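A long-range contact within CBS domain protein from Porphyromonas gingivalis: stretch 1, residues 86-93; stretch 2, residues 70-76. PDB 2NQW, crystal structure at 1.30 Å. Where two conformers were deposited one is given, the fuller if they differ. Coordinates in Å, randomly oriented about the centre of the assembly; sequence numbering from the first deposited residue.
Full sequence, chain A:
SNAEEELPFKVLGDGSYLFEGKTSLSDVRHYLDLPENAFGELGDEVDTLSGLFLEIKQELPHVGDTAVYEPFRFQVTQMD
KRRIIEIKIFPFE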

# COMPACT_ATOMS: atom_id res chain seq x y z
N GLU A 86 -0.76 0.63 -8.94
CA GLU A 86 -0.27 -0.58 -8.28
C GLU A 86 0.79 -0.18 -7.27
O GLU A 86 1.65 0.66 -7.56
CB GLU A 86 0.34 -1.54 -9.29
CG GLU A 86 0.70 -2.92 -8.69
CD GLU A 86 1.30 -3.80 -9.76
OE1 GLU A 86 2.43 -3.51 -10.20
OE2 GLU A 86 0.65 -4.80 -10.17
N ILE A 87 0.68 -0.81 -6.10
CA ILE A 87 1.65 -0.66 -5.04
C ILE A 87 2.17 -2.05 -4.65
O ILE A 87 1.38 -2.99 -4.44
CB ILE A 87 1.04 0.05 -3.81
CG1 ILE A 87 0.88 1.55 -4.14
CG2 ILE A 87 1.89 -0.11 -2.54
CD1 ILE A 87 0.02 2.34 -3.14
N LYS A 88 3.50 -2.14 -4.54
CA LYS A 88 4.15 -3.31 -3.95
C LYS A 88 4.21 -3.15 -2.45
O LYS A 88 4.62 -2.09 -1.95
CB LYS A 88 5.57 -3.42 -4.50
CG LYS A 88 6.39 -4.48 -3.80
CD LYS A 88 7.74 -4.67 -4.52
CE LYS A 88 8.63 -5.59 -3.68
NZ LYS A 88 9.94 -5.84 -4.38
N ILE A 89 3.83 -4.23 -1.73
CA ILE A 89 4.08 -4.32 -0.28
C ILE A 89 5.21 -5.35 -0.14
O ILE A 89 5.09 -6.49 -0.61
CB ILE A 89 2.81 -4.74 0.49
CG1 ILE A 89 1.69 -3.72 0.26
CG2 ILE A 89 3.15 -4.94 1.97
CD1 ILE A 89 0.36 -4.06 0.95
N PHE A 90 6.33 -4.92 0.46
CA PHE A 90 7.47 -5.81 0.61
C PHE A 90 7.15 -6.91 1.63
O PHE A 90 6.20 -6.80 2.41
CB PHE A 90 8.69 -4.98 1.06
CG PHE A 90 9.40 -4.28 -0.06
CD1 PHE A 90 10.62 -4.75 -0.52
CD2 PHE A 90 8.83 -3.16 -0.66
CE1 PHE A 90 11.29 -4.10 -1.57
CE2 PHE A 90 9.47 -2.49 -1.70
CZ PHE A 90 10.71 -2.97 -2.16
N PRO A 91 7.97 -7.98 1.63
CA PRO A 91 7.73 -8.99 2.67
C PRO A 91 7.87 -8.35 4.04
O PRO A 91 8.75 -7.49 4.23
CB PRO A 91 8.86 -10.01 2.44
CG PRO A 91 9.38 -9.71 1.01
CD PRO A 91 9.16 -8.25 0.80
N PHE A 92 7.07 -8.79 5.02
CA PHE A 92 7.15 -8.20 6.36
C PHE A 92 7.12 -9.29 7.41
O PHE A 92 6.55 -10.39 7.21
CB PHE A 92 6.01 -7.17 6.58
CG PHE A 92 4.66 -7.70 6.31
CD1 PHE A 92 3.91 -8.28 7.36
CD2 PHE A 92 4.10 -7.64 5.03
CE1 PHE A 92 2.66 -8.81 7.11
CE2 PHE A 92 2.85 -8.19 4.79
CZ PHE A 92 2.13 -8.76 5.83
N GLU A 93 7.78 -9.06 8.54
CA GLU A 93 7.67 -9.99 9.65
C GLU A 93 6.66 -9.42 10.66
O GLU A 93 6.05 -8.37 10.44
CB GLU A 93 9.05 -10.25 10.31
CG GLU A 93 10.02 -11.18 9.54
CD GLU A 93 11.34 -11.45 10.32
OE1 GLU A 93 11.46 -12.54 10.92
OE2 GLU A 93 12.23 -10.57 10.33
OXT GLU A 93 6.40 -10.01 11.71
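Stretch 2 (70-76) EPFRFQV

Stretch 2 lies beside stretch 1 as an antiparallel β-partner. Its strand, 72-76, runs against strand 86-89 with 151° between the N-to-C directions, and the axes approach to 4.5 Å. The register pairs V76 with I87, Q75 with K88 and F74 with I89.

E70 is exposed and makes no contact with stretch 1. A cis peptide bond joins it to P71, whose phi/psi of -89/12 is not that of a strand. Here the two chains no longer bond directly: P71 O lies 3.8 Å from F92 CB, and a water bridges the gap, donating to P71 O and to P91 O at 2.8 Å each. The ring of P71 also meets the chain terminus, its CG 4.0 Å from E93 O.

At F72 the backbone becomes extended (-93/146). With chi1 at -56° (m), the ring turns its edge to the face of F92, centroids 4.9 Å apart and planes at 62°; F72 CE2 comes within 3.8 Å of F92 CG. I89 CG2 reaches F72 CD2 at 4.3 Å, linking this aromatic pair to the apolar row that follows.

R73 marks where direct pairing starts. Its N donates to a water at 2.9 Å, which in turn donates to F90 O at 2.7 Å, while R73 O accepts from F90 N at 3.0 Å in a nearly straight bond (173°). The extended arginine chain, t through chi3, lays its CD over the F90 ring, 4.0 Å from the centroid. This is a CH-π contact; the guanidinium carbon CZ, 5.8 Å from that centroid, adds at most a weak cation-π attraction.

F74 occupies a non-hydrogen-bonded position opposite I89, CA to CA 4.9 Å. Its CA sits 3.2 Å from K88 O in a CA-H...O contact. On the buried face, F74 CD1 packs 3.9 Å from I89 CG1 and F74 CB 4.0 Å from I87 CG2, so one phenylalanine serves two isoleucines.

Q75 closes the hydrogen-bonded pair with K88: Q75 N to K88 O at 3.0 Å, K88 N to Q75 O at 2.8 Å. Its side chain shares the other face with K88, CB to CB 4.3 Å, and Q75 OE1 lies at the edge of the F90 ring, 3.6 Å from F90 CZ. A water joins Q75 OE1 to K88 NZ, 2.9 Å from each.

V76 returns to the face of F74, I87 and I89; its CA is 3.8 Å from E86 O. The rule is alternation: F74 and V76 share the buried face with I87 and I89, Q75 and K88 share the other, and where the strand pairing runs out waters join the two backbones.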

# COMPACT_ATOMS: atom_id res chain seq x y z
N GLU A 70 6.39 1.24 9.52
CA GLU A 70 6.95 -0.03 9.99
C GLU A 70 5.83 -0.94 10.51
O GLU A 70 4.95 -0.48 11.24
CB GLU A 70 7.99 0.20 11.08
CG GLU A 70 9.32 0.76 10.59
CD GLU A 70 10.18 -0.26 9.87
OE1 GLU A 70 9.77 -1.41 9.73
OE2 GLU A 70 11.33 0.08 9.50
N PRO A 71 5.88 -2.25 10.20
CA PRO A 71 6.94 -2.99 9.52
C PRO A 71 6.81 -3.01 8.00
O PRO A 71 7.51 -3.79 7.36
CB PRO A 71 6.75 -4.40 10.07
CG PRO A 71 5.24 -4.51 10.19
CD PRO A 71 4.84 -3.14 10.74
N PHE A 72 5.94 -2.17 7.44
CA PHE A 72 5.66 -2.23 6.00
C PHE A 72 6.52 -1.28 5.21
O PHE A 72 6.83 -0.17 5.65
CB PHE A 72 4.17 -1.86 5.77
CG PHE A 72 3.22 -2.75 6.54
CD1 PHE A 72 2.62 -2.28 7.69
CD2 PHE A 72 3.02 -4.07 6.17
CE1 PHE A 72 1.78 -3.10 8.43
CE2 PHE A 72 2.18 -4.91 6.92
CZ PHE A 72 1.57 -4.44 8.05
N ARG A 73 6.86 -1.70 4.00
CA ARG A 73 7.48 -0.83 3.02
C ARG A 73 6.66 -0.93 1.74
O ARG A 73 6.29 -2.05 1.31
CB ARG A 73 8.93 -1.26 2.76
CG ARG A 73 9.66 -0.32 1.80
CD ARG A 73 11.12 -0.85 1.55
NE ARG A 73 11.85 0.03 0.62
CZ ARG A 73 12.43 1.17 0.99
NH1 ARG A 73 12.38 1.54 2.27
NH2 ARG A 73 13.04 1.93 0.08
N PHE A 74 6.38 0.22 1.15
CA PHE A 74 5.52 0.31 -0.03
C PHE A 74 6.30 0.92 -1.18
O PHE A 74 7.16 1.79 -0.96
CB PHE A 74 4.38 1.29 0.26
CG PHE A 74 3.57 0.94 1.50
CD1 PHE A 74 2.76 -0.18 1.51
CD2 PHE A 74 3.63 1.72 2.65
CE1 PHE A 74 2.03 -0.53 2.64
CE2 PHE A 74 2.88 1.37 3.80
CZ PHE A 74 2.06 0.25 3.76
N GLN A 75 6.02 0.48 -2.40
CA GLN A 75 6.64 1.11 -3.56
C GLN A 75 5.56 1.27 -4.65
O GLN A 75 4.78 0.35 -4.92
CB GLN A 75 7.77 0.22 -4.10
CG GLN A 75 8.47 0.79 -5.36
CD GLN A 75 9.62 -0.12 -5.76
OE1 GLN A 75 10.25 -0.75 -4.91
NE2 GLN A 75 9.93 -0.14 -7.03
N VAL A 76 5.53 2.46 -5.26
CA VAL A 76 4.60 2.67 -6.39
C VAL A 76 5.22 1.97 -7.59
O VAL A 76 6.26 2.40 -8.08
CB VAL A 76 4.39 4.17 -6.70
CG1 VAL A 76 3.56 4.35 -7.96
CG2 VAL A 76 3.70 4.81 -5.53
O HOH W 1 8.67 -4.77 5.01
O HOH W 2 6.39 -4.52 3.81
O HOH W 3 11.01 -3.43 -5.56